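Local coordinates for malate Synthase (Haloferax volcanii, PDB 3OYZ), which catalyses the Claisen condensation of acetyl-CoA with glyoxylate and the hydrolysis of the malyl-CoA intermediate, giving malate and CoA in the glyoxylate cycle, at the interface of chains A and B. Residues are numbered along the deposited sequence; one frame, centred on the assembly and turned at random. Chains: chain A/B, Malate Synthase.

The interface of chains A and B. Residues chain A 214, 218; chain B 163-164, 193, 212, 215.
A:His214 and A:Arg218, one turn apart on helix 210-223, both reach the carboxylate of B:Glu163 on helix 160-165. NE2 of A:His214 donates to OE2 of B:Glu163 at 2.8 Å in a nearly straight bond (173° at H); histidine suits because its ring N-H points in plane at the acceptor, which offers its syn lone pair. Glutamate's chain, CG anti to the backbone N (chi1 178°) and extended beyond, carries the charge across to the partner helix.

NH1 of A:Arg218 donates to OE2 of B:Glu163 at 3.3 Å, a long hydrogen bond that is also the salt bridge. It comes from above the carboxylate plane, while OE2 lies close to the guanidinium plane. A bend at chi3 (80°) turns the long, charged arginine toward this oxygen.

Within chain B, neutral second-shell donors fix the carboxylate's rotation. ND2 of B:Asn215 donates to the anti lone pair of OE2 of B:Glu163 at 2.9 Å. The phenol OH of B:Tyr193 donates to OE1 of B:Glu163 at 2.7 Å, on the syn side but tilted out of plane; CD2 of B:Leu212 sits over the tyrosine ring's centre and steadies it. With OE2 gripped by three donors, a glutamine in place of B:Glu163 would probably leave A:Arg218 without its countercharge and weaken the anchoring of A:His214.

Apolar packing adds methyl CD2 of B:Leu164 over one flat guanidinium face, offset toward its rim, 3.7 Å from CZ of A:Arg218.

This polar contact, part of the homotrimer's interface, ties neighbouring subunits together; its centre is about 19 Å from B:Asp388, the probable catalytic base.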
loop_
_atom_site.group_PDB
_atom_site.type_symbol
_atom_site.label_atom_id
_atom_site.label_comp_id
_atom_site.label_asym_id
_atom_site.label_seq_id
_atom_site.Cartn_x
_atom_site.Cartn_y
_atom_site.Cartn_z
ATOM N N HIS A 214 -1.112 1.789 -6.949
ATOM C CA HIS A 214 -1.028 0.357 -6.750
ATOM C C HIS A 214 -2.408 -0.314 -6.648
ATOM O O HIS A 214 -2.699 -1.284 -7.367
ATOM C CB HIS A 214 -0.185 -0.065 -5.539
ATOM C CG HIS A 214 -0.186 -1.548 -5.311
ATOM N ND1 HIS A 214 0.732 -2.394 -5.920
ATOM C CD2 HIS A 214 -1.012 -2.343 -4.596
ATOM C CE1 HIS A 214 0.525 -3.631 -5.495
ATOM N NE2 HIS A 214 -0.552 -3.639 -4.726
ATOM N N ARG A 218 -4.208 -2.942 -9.216
ATOM C CA ARG A 218 -4.695 -4.209 -8.695
ATOM C C ARG A 218 -6.166 -4.397 -8.918
ATOM O O ARG A 218 -6.610 -5.449 -9.411
ATOM C CB ARG A 218 -4.367 -4.255 -7.163
ATOM C CG ARG A 218 -5.006 -5.436 -6.459
ATOM C CD ARG A 218 -4.556 -5.239 -5.018
ATOM N NE ARG A 218 -5.404 -4.232 -4.383
ATOM C CZ ARG A 218 -5.281 -3.801 -3.133
ATOM N NH1 ARG A 218 -4.341 -4.297 -2.342
ATOM N NH2 ARG A 218 -6.223 -3.001 -2.652
ATOM N N GLU B 163 -4.120 -11.483 -4.221
ATOM C CA GLU B 163 -3.698 -10.445 -3.261
ATOM C C GLU B 163 -4.889 -9.933 -2.472
ATOM O O GLU B 163 -4.836 -9.813 -1.233
ATOM C CB GLU B 163 -3.031 -9.243 -3.960
ATOM C CG GLU B 163 -2.606 -8.098 -3.018
ATOM C CD GLU B 163 -2.008 -6.955 -3.838
ATOM O OE1 GLU B 163 -1.946 -7.141 -5.066
ATOM O OE2 GLU B 163 -1.620 -5.864 -3.357
ATOM N N LEU B 164 -5.973 -9.623 -3.179
ATOM C CA LEU B 164 -7.234 -9.232 -2.470
ATOM C C LEU B 164 -7.823 -10.358 -1.607
ATOM O O LEU B 164 -8.358 -10.084 -0.505
ATOM C CB LEU B 164 -8.297 -8.806 -3.506
ATOM C CG LEU B 164 -7.951 -7.478 -4.210
ATOM C CD1 LEU B 164 -8.840 -7.182 -5.419
ATOM C CD2 LEU B 164 -7.957 -6.308 -3.227
ATOM N N TYR B 193 3.162 -12.178 -11.169
ATOM C CA TYR B 193 2.352 -11.057 -10.706
ATOM C C TYR B 193 2.563 -9.856 -11.596
ATOM O O TYR B 193 1.613 -9.182 -11.987
ATOM C CB TYR B 193 2.787 -10.734 -9.276
ATOM C CG TYR B 193 2.003 -9.599 -8.625
ATOM C CD1 TYR B 193 0.751 -9.848 -8.066
ATOM C CD2 TYR B 193 2.545 -8.313 -8.534
ATOM C CE1 TYR B 193 0.025 -8.780 -7.422
ATOM C CE2 TYR B 193 1.856 -7.288 -7.904
ATOM C CZ TYR B 193 0.631 -7.537 -7.305
ATOM O OH TYR B 193 0.024 -6.424 -6.732
ATOM N N LEU B 212 2.707 -5.099 -2.533
ATOM C CA LEU B 212 2.398 -6.522 -2.529
ATOM C C LEU B 212 3.011 -7.213 -1.316
ATOM O O LEU B 212 2.357 -8.014 -0.683
ATOM C CB LEU B 212 2.859 -7.212 -3.813
ATOM C CG LEU B 212 2.735 -8.720 -3.843
ATOM C CD1 LEU B 212 1.318 -9.318 -3.654
ATOM C CD2 LEU B 212 3.515 -9.363 -5.009
ATOM N N ASN B 215 1.240 -6.206 1.881
ATOM C CA ASN B 215 -0.036 -6.955 1.987
ATOM C C ASN B 215 0.071 -8.451 2.251
ATOM O O ASN B 215 -0.781 -8.980 2.967
ATOM C CB ASN B 215 -0.862 -6.698 0.726
ATOM C CG ASN B 215 -1.202 -5.200 0.569
ATOM O OD1 ASN B 215 -1.031 -4.380 1.500
ATOM N ND2 ASN B 215 -1.448 -4.815 -0.665
#